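Local coordinates for protein beta-2-microglobulin (Ctenopharyngodon idella, PDB 5H5Z) that probably serves as the light chain of a bony fish MHC class I molecule, pairing with the heavy chain and supporting its presentation of peptides, at residues S12-P15 with E21-L24; C26-F31 with I36-L41; D54-F57 with F63-T66; V69-K72 with E78-C81. The protein carries 1 engineered substitution. All blocks are in the same frame, centred on the assembly; numbering follows the deposited sequence.

The four contacts sample one immunoglobulin C1-set sandwich, in which two antiparallel sheets close on a common core. Contacts 2 and 4 cross from sheet to sheet and are tied together covalently by the Cys26-Cys81 disulfide, although their centres lie about 13 Å apart. Contacts 1 and 3 belong to the sheet, and the loop leaving it, that faces the MHC class I heavy chain, near its two ends, with centres about 21 Å apart. Contact 1 adjoins contact 4, with centres about 9 Å apart, through backbone pairing of strands 22-31 and 63-71; the same two strands join contact 2 to contact 3, again with centres about 9 Å apart. Heavy-chain residues reach contacts 1, 2 and 3, but not contact 4.

Contact 1 of 4, residues S12-P15 with E21-L24; sequences SHYP and ENTL
Asn22 reaches across to Tyr14 with both ends of its side-chain amide and grips the backbone of that one residue twice. Its OD1 takes the Tyr14 N-H on a lone pair, at 3.0 Å from Tyr14 N and nearly straight at 168°. On the other arm, Asn22 ND2 donates to Tyr14 O at 3.1 Å; the oxygen lies close to the amide plane, whereas the donor stands well above the plane of the Tyr14 carbonyl. One step along, the backbone takes over, with His13 N bonded to Thr23 O at 2.9 Å, and the CB atoms of His13 and Thr23 meet beside it.

A second shell fixes these groups. Thr23 N gives its hydrogen to Asn22 OD1 over 2.8 Å, so that oxygen accepts twice and the amide is hindered from flipping. Ser12 OG, turned between its own N and carbonyl carbon (chi1 48°), donates to Tyr14 O at 2.7 Å and gives this oxygen its second donor. The His13 ring lays CD2 over a face of the Tyr14 ring, while its ND1 bonds to Glu230 of the MHC class I heavy chain.

The amide thus staples a turn of irregular chain to the start of a strand. Ser12 and Leu24 form an antiparallel non-hydrogen-bonded pair where strands 7-12 and 22-31 meet, and on its far side strand 22-31 pairs with strand 63-71 through Asn22-Phe71 and Leu24-Val69.

Contact 2 of 4, residues C26-F31 with I36-L41; sequences CYVSNF and ISIELL
Val28 and Ile38 meet across the core between strands 26-29 and 36-41, which run nearly antiparallel at 162° with axes 9.1 Å apart, too far for backbone pairing. This is the two-sheet sandwich of the immunoglobulin fold, and the gap is filled by side chains alone. Val28 and Ile38 reach toward each other tip to tip, CG2 of Val28 lying 3.7 Å from CD1 of Ile38. The other branch of the valine, CG1, meets CD1 of Ile36 at 3.9 Å. Near the disulfide to Cys81, Leu40 CD2 packs on Cys26 CB at 3.6 Å.

At the other end the chain turns a corner through a G1 beta bulge, where Asn30 and Phe31 both face Phe63. Within the bulge, Phe31 turns its ring, with CG set between its backbone N and carbonyl carbon (chi1 70°), under Ile36. The contact is a CH-pi one: Ile36 CD1 sits 3.9 Å from the Phe31 ring centroid, only 9° off the normal. A leucine here would probably leave Ile36 CD1 without the flat ring face it rests on and open a gap under that methyl. The second branch of the isoleucine, Ile36 CG2, touches Phe31 CE1 and CZ.

Contact 3 of 4, residues D54-F57 with F63-T66; sequences DLAF and FHLT
Phe63 meets Leu55 and Phe57, the three residues with the most surface buried here. Phe57 and Phe63 are an antiparallel non-hydrogen-bonded pair, and their side chains lie side by side pointing the same way. The rings are turned almost at right angles, planes 82° apart and centroids 5.6 Å apart, with the edge of Phe57 directed at the face of Phe63 in an offset edge-to-face stack. The nearest atoms are Phe57 CD2 and Phe63 CE1, at 3.7 Å.

Leu55 crosses the same ring obliquely and brings CD1 to 3.8 Å from Phe63 CD1. Its CG lies anti to the backbone N (chi1 -170°), a setting that carries CD1 also to within 4.1 Å of Leu65 CD2, so one methyl bridges two residues of the facing strand.

Between the two backbones there is one direct hydrogen bond, His64 N to Ala56 O at 3.1 Å. Farther along, where the strands have parted, a water donates to both Asp54 O and His64 O and spans the separation. The heavy chain of the MHC class I molecule closes over this end: its Phe18 packs on Leu55 and its Gln93 on Phe57 and Phe63. Strands 51-57 and 63-71 form a beta hairpin, here with a loosely paired edge strand, at the outer border of a C1-set sheet.

Contact 4 of 4, residues V69-K72 with E78-C81; sequences VSFK and EYSC
Aromatic stacking carries the direct contact between Phe71 and Tyr79, whose rings meet edge to face. Phe71 presents its CD2-CE2 edge to the flat of Tyr79: the planes are 83° apart, the centroids 4.9 Å. Phe71 CD2 leads, standing over the middle of the Tyr79 ring and nearly equidistant from its six carbons, with Tyr79 CZ closest at 3.7 Å. This is a classical T-shaped pair, and the first torsion of Phe71, which sets CG between backbone N and carbonyl carbon (chi1 85°), helps to turn the CD2-CE2 edge to Tyr79. Trp94 adds another edge-to-face partner to Phe71, and Leu24 touches both rings of the pair.

The two residues belong to opposite sheets of the immunoglobulin sandwich, Phe71 to strand 63-71 and Tyr79 to strand 79-85, and the CA atoms are 9.3 Å apart, a separation bridged by the rings. Two residues on from Tyr79, Cys81 makes the disulfide to Cys26 that joins the same sheets.

Polar links run through water. The Tyr79 hydroxyl bonds to two waters, each of which continues to the backbone of Lys72. One lies 2.7 Å from Tyr79 OH and accepts from Lys72 N at 3.1 Å. The other lies 2.6 Å from Tyr79 OH, near the plane of its ring, and donates to Lys72 O over 2.8 Å. An alanine in place of Tyr79 would probably leave the Phe71 edge without the Tyr79 face it points into and both waters without the hydroxyl that ties them to Lys72.

Contact 1 of 4, residues S12-P15 with E21-L24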
loop_
_atom_site.group_PDB
_atom_site.type_symbol
_atom_site.label_atom_id
_atom_site.label_comp_id
_atom_site.label_asym_id
_atom_site.label_seq_id
_atom_site.Cartn_x
_atom_site.Cartn_y
_atom_site.Cartn_z
ATOM N N SER B 12 10.408 -1.948 -12.827
ATOM C CA SER B 12 11.486 -1.056 -12.420
ATOM C C SER B 12 10.951 0.358 -12.204
ATOM O O SER B 12 9.944 0.746 -12.807
ATOM C CB SER B 12 12.597 -1.068 -13.467
ATOM O OG SER B 12 12.039 -0.914 -14.759
ATOM N N HIS B 13 11.615 1.111 -11.329
ATOM C CA HIS B 13 11.261 2.508 -11.064
ATOM C C HIS B 13 11.269 3.324 -12.359
ATOM O O HIS B 13 10.278 3.975 -12.691
ATOM C CB HIS B 13 12.215 3.113 -10.022
ATOM C CG HIS B 13 11.877 4.516 -9.618
ATOM N ND1 HIS B 13 11.605 4.868 -8.311
ATOM C CD2 HIS B 13 11.773 5.656 -10.342
ATOM C CE1 HIS B 13 11.350 6.164 -8.250
ATOM N NE2 HIS B 13 11.447 6.665 -9.468
ATOM N N TYR B 14 12.391 3.278 -13.076
ATOM C CA TYR B 14 12.535 3.938 -14.364
ATOM C C TYR B 14 12.433 2.895 -15.479
ATOM O O TYR B 14 12.538 1.700 -15.202
ATOM C CB TYR B 14 13.895 4.641 -14.435
ATOM C CG TYR B 14 14.099 5.707 -13.374
ATOM C CD1 TYR B 14 13.498 6.960 -13.494
ATOM C CD2 TYR B 14 14.895 5.463 -12.252
ATOM C CE1 TYR B 14 13.681 7.940 -12.529
ATOM C CE2 TYR B 14 15.084 6.442 -11.279
ATOM C CZ TYR B 14 14.474 7.675 -11.425
ATOM O OH TYR B 14 14.653 8.654 -10.471
ATOM N N PRO B 15 12.232 3.340 -16.738
ATOM C CA PRO B 15 12.344 2.422 -17.866
ATOM C C PRO B 15 13.626 1.598 -17.756
ATOM O O PRO B 15 14.688 2.141 -17.416
ATOM C CB PRO B 15 12.411 3.365 -19.064
ATOM C CG PRO B 15 11.553 4.506 -18.653
ATOM C CD PRO B 15 11.827 4.690 -17.182
ATOM N N GLU B 21 21.568 2.788 -13.797
ATOM C CA GLU B 21 21.171 2.546 -12.408
ATOM C C GLU B 21 19.667 2.726 -12.266
ATOM O O GLU B 21 19.094 3.694 -12.769
ATOM C CB GLU B 21 21.915 3.472 -11.433
ATOM C CG GLU B 21 23.408 3.199 -11.295
ATOM C CD GLU B 21 23.746 1.913 -10.552
ATOM O OE1 GLU B 21 22.838 1.258 -9.988
ATOM O OE2 GLU B 21 24.943 1.555 -10.535
ATOM N N ASN B 22 19.038 1.777 -11.584
ATOM C CA ASN B 22 17.588 1.691 -11.514
ATOM C C ASN B 22 17.197 1.016 -10.203
ATOM O O ASN B 22 18.065 0.689 -9.384
ATOM C CB ASN B 22 17.078 0.873 -12.712
ATOM C CG ASN B 22 15.694 1.296 -13.185
ATOM O OD1 ASN B 22 14.845 1.719 -12.398
ATOM N ND2 ASN B 22 15.456 1.157 -14.488
ATOM N N THR B 23 15.899 0.820 -10.000
ATOM C CA THR B 23 15.401 0.101 -8.836
ATOM C C THR B 23 14.437 -0.986 -9.299
ATOM O O THR B 23 13.478 -0.718 -10.017
ATOM C CB THR B 23 14.720 1.047 -7.821
ATOM O OG1 THR B 23 15.649 2.064 -7.425
ATOM C CG2 THR B 23 14.275 0.285 -6.577
ATOM N N LEU B 24 14.726 -2.218 -8.895
ATOM C CA LEU B 24 13.866 -3.348 -9.175
ATOM C C LEU B 24 12.829 -3.463 -8.069
ATOM O O LEU B 24 13.178 -3.507 -6.889
ATOM C CB LEU B 24 14.701 -4.621 -9.263
ATOM C CG LEU B 24 13.974 -5.940 -9.529
ATOM C CD1 LEU B 24 13.333 -5.986 -10.912
ATOM C CD2 LEU B 24 14.951 -7.089 -9.330
#

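Contact 2 of 4, residues C26-F31 with I36-L41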
loop_
_atom_site.group_PDB
_atom_site.type_symbol
_atom_site.label_atom_id
_atom_site.label_comp_id
_atom_site.label_asym_id
_atom_site.label_seq_id
_atom_site.Cartn_x
_atom_site.Cartn_y
_atom_site.Cartn_z
ATOM N N CYS B 26 9.209 -5.360 -6.596
ATOM C CA CYS B 26 8.209 -6.412 -6.612
ATOM C C CYS B 26 7.088 -6.041 -5.647
ATOM O O CYS B 26 7.289 -6.010 -4.436
ATOM C CB CYS B 26 8.845 -7.757 -6.261
ATOM S SG CYS B 26 7.724 -9.167 -6.290
ATOM N N TYR B 27 5.920 -5.733 -6.208
ATOM C CA TYR B 27 4.735 -5.372 -5.437
ATOM C C TYR B 27 3.841 -6.588 -5.278
ATOM O O TYR B 27 3.330 -7.138 -6.264
ATOM C CB TYR B 27 3.972 -4.243 -6.130
ATOM C CG TYR B 27 2.761 -3.728 -5.375
ATOM C CD1 TYR B 27 2.850 -3.353 -4.027
ATOM C CD2 TYR B 27 1.537 -3.572 -6.018
ATOM C CE1 TYR B 27 1.741 -2.872 -3.348
ATOM C CE2 TYR B 27 0.427 -3.084 -5.352
ATOM C CZ TYR B 27 0.532 -2.739 -4.018
ATOM O OH TYR B 27 -0.575 -2.258 -3.362
ATOM N N VAL B 28 3.669 -7.006 -4.029
ATOM C CA VAL B 28 2.915 -8.215 -3.703
ATOM C C VAL B 28 1.677 -7.792 -2.916
ATOM O O VAL B 28 1.793 -7.242 -1.822
ATOM C CB VAL B 28 3.791 -9.209 -2.910
ATOM C CG1 VAL B 28 3.019 -10.482 -2.583
ATOM C CG2 VAL B 28 5.057 -9.543 -3.693
ATOM N N SER B 29 0.494 -8.024 -3.480
ATOM C CA SER B 29 -0.726 -7.443 -2.925
ATOM C C SER B 29 -1.886 -8.425 -2.900
ATOM O O SER B 29 -1.778 -9.531 -3.425
ATOM C CB SER B 29 -1.120 -6.203 -3.727
ATOM O OG SER B 29 -1.425 -6.558 -5.071
ATOM N N ASN B 30 -2.991 -8.011 -2.280
ATOM C CA ASN B 30 -4.238 -8.778 -2.286
ATOM C C ASN B 30 -4.124 -10.166 -1.646
ATOM O O ASN B 30 -4.790 -11.108 -2.082
ATOM C CB ASN B 30 -4.792 -8.903 -3.720
ATOM C CG ASN B 30 -5.187 -7.565 -4.325
ATOM O OD1 ASN B 30 -5.349 -6.565 -3.621
ATOM N ND2 ASN B 30 -5.352 -7.546 -5.645
ATOM N N PHE B 31 -3.293 -10.300 -0.615
ATOM C CA PHE B 31 -3.057 -11.622 -0.030
ATOM C C PHE B 31 -3.442 -11.760 1.442
ATOM O O PHE B 31 -3.377 -10.803 2.204
ATOM C CB PHE B 31 -1.617 -12.103 -0.280
ATOM C CG PHE B 31 -0.566 -11.348 0.491
ATOM C CD1 PHE B 31 -0.172 -11.772 1.760
ATOM C CD2 PHE B 31 0.060 -10.236 -0.065
ATOM C CE1 PHE B 31 0.807 -11.087 2.468
ATOM C CE2 PHE B 31 1.037 -9.547 0.636
ATOM C CZ PHE B 31 1.410 -9.970 1.907
ATOM N N ILE B 36 4.450 -14.536 4.636
ATOM C CA ILE B 36 4.876 -14.627 3.240
ATOM C C ILE B 36 6.398 -14.490 3.122
ATOM O O ILE B 36 7.048 -13.890 3.986
ATOM C CB ILE B 36 4.149 -13.564 2.372
ATOM C CG1 ILE B 36 4.201 -13.927 0.880
ATOM C CG2 ILE B 36 4.689 -12.159 2.641
ATOM C CD1 ILE B 36 3.067 -13.330 0.071
ATOM N N SER B 37 6.950 -15.068 2.057
ATOM C CA SER B 37 8.358 -14.932 1.714
ATOM C C SER B 37 8.462 -14.256 0.353
ATOM O O SER B 37 7.862 -14.725 -0.626
ATOM C CB SER B 37 9.024 -16.313 1.660
ATOM O OG SER B 37 10.381 -16.220 1.258
ATOM N N ILE B 38 9.209 -13.155 0.291
ATOM C CA ILE B 38 9.476 -12.473 -0.978
ATOM C C ILE B 38 10.983 -12.303 -1.144
ATOM O O ILE B 38 11.662 -11.817 -0.235
ATOM C CB ILE B 38 8.788 -11.086 -1.061
ATOM C CG1 ILE B 38 7.286 -11.186 -0.763
ATOM C CG2 ILE B 38 9.028 -10.455 -2.431
ATOM C CD1 ILE B 38 6.639 -9.863 -0.402
ATOM N N GLU B 39 11.506 -12.719 -2.298
ATOM C CA GLU B 39 12.928 -12.587 -2.590
ATOM C C GLU B 39 13.126 -12.081 -4.009
ATOM O O GLU B 39 12.441 -12.525 -4.927
ATOM C CB GLU B 39 13.655 -13.925 -2.406
ATOM C CG GLU B 39 13.715 -14.450 -0.972
ATOM C CD GLU B 39 14.516 -13.575 -0.014
ATOM O OE1 GLU B 39 15.176 -12.612 -0.457
ATOM O OE2 GLU B 39 14.487 -13.858 1.202
ATOM N N LEU B 40 14.045 -11.135 -4.185
ATOM C CA LEU B 40 14.420 -10.693 -5.528
ATOM C C LEU B 40 15.636 -11.490 -5.986
ATOM O O LEU B 40 16.555 -11.734 -5.198
ATOM C CB LEU B 40 14.704 -9.186 -5.556
ATOM C CG LEU B 40 13.546 -8.258 -5.168
ATOM C CD1 LEU B 40 14.015 -6.815 -5.066
ATOM C CD2 LEU B 40 12.394 -8.364 -6.158
ATOM N N LEU B 41 15.640 -11.900 -7.253
ATOM C CA LEU B 41 16.698 -12.761 -7.777
ATOM C C LEU B 41 17.403 -12.183 -8.998
ATOM O O LEU B 41 16.768 -11.583 -9.871
ATOM C CB LEU B 41 16.141 -14.145 -8.138
ATOM C CG LEU B 41 15.142 -14.832 -7.200
ATOM C CD1 LEU B 41 14.652 -16.127 -7.830
ATOM C CD2 LEU B 41 15.720 -15.092 -5.814
#

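Contact 3 of 4, residues D54-F57 with F63-T66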
loop_
_atom_site.group_PDB
_atom_site.type_symbol
_atom_site.label_atom_id
_atom_site.label_comp_id
_atom_site.label_asym_id
_atom_site.label_seq_id
_atom_site.Cartn_x
_atom_site.Cartn_y
_atom_site.Cartn_z
ATOM N N ASP B 54 6.998 -2.473 5.675
ATOM C CA ASP B 54 6.370 -3.038 6.864
ATOM C C ASP B 54 4.959 -3.496 6.553
ATOM O O ASP B 54 4.262 -2.889 5.735
ATOM C CB ASP B 54 6.338 -2.004 7.986
ATOM C CG ASP B 54 7.725 -1.631 8.477
ATOM O OD1 ASP B 54 8.638 -2.482 8.428
ATOM O OD2 ASP B 54 7.900 -0.484 8.927
ATOM N N LEU B 55 4.541 -4.564 7.220
ATOM C CA LEU B 55 3.258 -5.200 6.941
ATOM C C LEU B 55 2.080 -4.246 7.131
ATOM O O LEU B 55 1.861 -3.713 8.217
ATOM C CB LEU B 55 3.085 -6.455 7.804
ATOM C CG LEU B 55 1.913 -7.389 7.489
ATOM C CD1 LEU B 55 2.124 -8.149 6.182
ATOM C CD2 LEU B 55 1.712 -8.343 8.654
ATOM N N ALA B 56 1.336 -4.035 6.051
ATOM C CA ALA B 56 0.120 -3.233 6.095
ATOM C C ALA B 56 -0.950 -3.851 5.194
ATOM O O ALA B 56 -0.687 -4.817 4.466
ATOM C CB ALA B 56 0.411 -1.788 5.702
ATOM N N PHE B 57 -2.158 -3.308 5.271
ATOM C CA PHE B 57 -3.284 -3.810 4.497
ATOM C C PHE B 57 -4.201 -2.667 4.104
ATOM O O PHE B 57 -4.163 -1.582 4.707
ATOM C CB PHE B 57 -4.046 -4.914 5.258
ATOM C CG PHE B 57 -4.520 -4.507 6.629
ATOM C CD1 PHE B 57 -5.750 -3.882 6.796
ATOM C CD2 PHE B 57 -3.751 -4.785 7.759
ATOM C CE1 PHE B 57 -6.194 -3.507 8.061
ATOM C CE2 PHE B 57 -4.191 -4.423 9.027
ATOM C CZ PHE B 57 -5.415 -3.787 9.179
ATOM N N PHE B 63 -3.522 -7.919 2.528
ATOM C CA PHE B 63 -2.199 -7.370 2.813
ATOM C C PHE B 63 -1.431 -7.008 1.542
ATOM O O PHE B 63 -1.681 -7.561 0.472
ATOM C CB PHE B 63 -1.386 -8.383 3.627
ATOM C CG PHE B 63 -1.961 -8.673 4.980
ATOM C CD1 PHE B 63 -1.697 -7.825 6.046
ATOM C CD2 PHE B 63 -2.762 -9.797 5.196
ATOM C CE1 PHE B 63 -2.221 -8.087 7.307
ATOM C CE2 PHE B 63 -3.294 -10.061 6.452
ATOM C CZ PHE B 63 -3.020 -9.203 7.509
ATOM N N HIS B 64 -0.494 -6.074 1.669
ATOM C CA HIS B 64 0.404 -5.741 0.569
ATOM C C HIS B 64 1.805 -5.467 1.099
ATOM O O HIS B 64 1.974 -4.950 2.212
ATOM C CB HIS B 64 -0.127 -4.569 -0.268
ATOM C CG HIS B 64 -0.221 -3.274 0.484
ATOM N ND1 HIS B 64 0.709 -2.266 0.351
ATOM C CD2 HIS B 64 -1.139 -2.824 1.371
ATOM C CE1 HIS B 64 0.368 -1.251 1.125
ATOM N NE2 HIS B 64 -0.750 -1.565 1.756
ATOM N N LEU B 65 2.802 -5.861 0.313
ATOM C CA LEU B 65 4.199 -5.601 0.628
ATOM C C LEU B 65 4.947 -5.209 -0.629
ATOM O O LEU B 65 4.600 -5.636 -1.730
ATOM C CB LEU B 65 4.868 -6.842 1.224
ATOM C CG LEU B 65 4.433 -7.323 2.606
ATOM C CD1 LEU B 65 4.925 -8.740 2.830
ATOM C CD2 LEU B 65 4.940 -6.397 3.712
ATOM N N THR B 66 5.978 -4.395 -0.457
ATOM C CA THR B 66 6.861 -4.040 -1.557
ATOM C C THR B 66 8.290 -4.444 -1.209
ATOM O O THR B 66 8.810 -4.072 -0.158
ATOM C CB THR B 66 6.784 -2.534 -1.881
ATOM O OG1 THR B 66 5.426 -2.175 -2.161
ATOM C CG2 THR B 66 7.646 -2.193 -3.090
HETATM O O HOH W 1 3.554 -2.871 3.075
#

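Contact 4 of 4, residues V69-K72 with E78-C81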
loop_
_atom_site.group_PDB
_atom_site.type_symbol
_atom_site.label_atom_id
_atom_site.label_comp_id
_atom_site.label_asym_id
_atom_site.label_seq_id
_atom_site.Cartn_x
_atom_site.Cartn_y
_atom_site.Cartn_z
ATOM N N VAL B 69 15.226 -3.299 -4.585
ATOM C CA VAL B 69 16.677 -3.216 -4.460
ATOM C C VAL B 69 17.240 -2.466 -5.664
ATOM O O VAL B 69 16.629 -2.462 -6.740
ATOM C CB VAL B 69 17.337 -4.616 -4.324
ATOM C CG1 VAL B 69 17.268 -5.400 -5.632
ATOM C CG2 VAL B 69 18.777 -4.497 -3.839
ATOM N N SER B 70 18.382 -1.811 -5.469
ATOM C CA SER B 70 19.094 -1.165 -6.578
ATOM C C SER B 70 19.563 -2.223 -7.571
ATOM O O SER B 70 20.006 -3.298 -7.167
ATOM C CB SER B 70 20.294 -0.372 -6.053
ATOM O OG SER B 70 21.132 0.049 -7.116
ATOM N N PHE B 71 19.452 -1.923 -8.863
ATOM C CA PHE B 71 19.977 -2.811 -9.900
ATOM C C PHE B 71 20.337 -2.042 -11.162
ATOM O O PHE B 71 19.846 -0.931 -11.388
ATOM C CB PHE B 71 19.046 -4.021 -10.173
ATOM C CG PHE B 71 17.924 -3.763 -11.156
ATOM C CD1 PHE B 71 17.146 -2.606 -11.097
ATOM C CD2 PHE B 71 17.628 -4.712 -12.134
ATOM C CE1 PHE B 71 16.112 -2.399 -12.004
ATOM C CE2 PHE B 71 16.590 -4.514 -13.040
ATOM C CZ PHE B 71 15.834 -3.354 -12.977
ATOM N N LYS B 72 21.228 -2.628 -11.950
ATOM C CA LYS B 72 21.632 -2.065 -13.221
ATOM C C LYS B 72 21.470 -3.169 -14.267
ATOM O O LYS B 72 22.380 -3.975 -14.462
ATOM C CB LYS B 72 23.077 -1.563 -13.140
ATOM C CG LYS B 72 23.505 -0.688 -14.311
ATOM C CD LYS B 72 24.761 0.113 -14.001
ATOM C CE LYS B 72 26.022 -0.704 -14.227
ATOM N NZ LYS B 72 27.240 0.158 -14.261
ATOM N N GLU B 78 19.129 -11.942 -15.977
ATOM C CA GLU B 78 17.701 -12.126 -15.723
ATOM C C GLU B 78 17.354 -11.771 -14.280
ATOM O O GLU B 78 18.020 -12.224 -13.346
ATOM C CB GLU B 78 17.284 -13.573 -16.009
ATOM C CG GLU B 78 15.949 -13.963 -15.386
ATOM C CD GLU B 78 15.769 -15.462 -15.254
ATOM O OE1 GLU B 78 15.496 -16.116 -16.276
ATOM O OE2 GLU B 78 15.889 -15.985 -14.128
ATOM N N TYR B 79 16.301 -10.975 -14.113
ATOM C CA TYR B 79 15.789 -10.622 -12.789
ATOM C C TYR B 79 14.389 -11.170 -12.583
ATOM O O TYR B 79 13.598 -11.256 -13.528
ATOM C CB TYR B 79 15.835 -9.108 -12.575
ATOM C CG TYR B 79 17.252 -8.583 -12.583
ATOM C CD1 TYR B 79 17.856 -8.175 -13.773
ATOM C CD2 TYR B 79 18.002 -8.524 -11.407
ATOM C CE1 TYR B 79 19.162 -7.716 -13.789
ATOM C CE2 TYR B 79 19.308 -8.063 -11.415
ATOM C CZ TYR B 79 19.881 -7.662 -12.610
ATOM O OH TYR B 79 21.175 -7.210 -12.625
ATOM N N SER B 80 14.094 -11.554 -11.344
ATOM C CA SER B 80 12.805 -12.144 -11.008
ATOM C C SER B 80 12.454 -11.939 -9.541
ATOM O O SER B 80 13.303 -11.554 -8.724
ATOM C CB SER B 80 12.766 -13.637 -11.384
ATOM O OG SER B 80 13.745 -14.381 -10.681
ATOM N N CYS B 81 11.186 -12.170 -9.220
ATOM C CA CYS B 81 10.710 -12.091 -7.852
ATOM C C CYS B 81 10.063 -13.424 -7.515
ATOM O O CYS B 81 9.154 -13.878 -8.224
ATOM C CB CYS B 81 9.712 -10.938 -7.702
ATOM S SG CYS B 81 8.973 -10.758 -6.063
HETATM O O HOH W 2 22.224 -5.351 -10.916
HETATM O O HOH W 3 22.151 -6.754 -14.969
#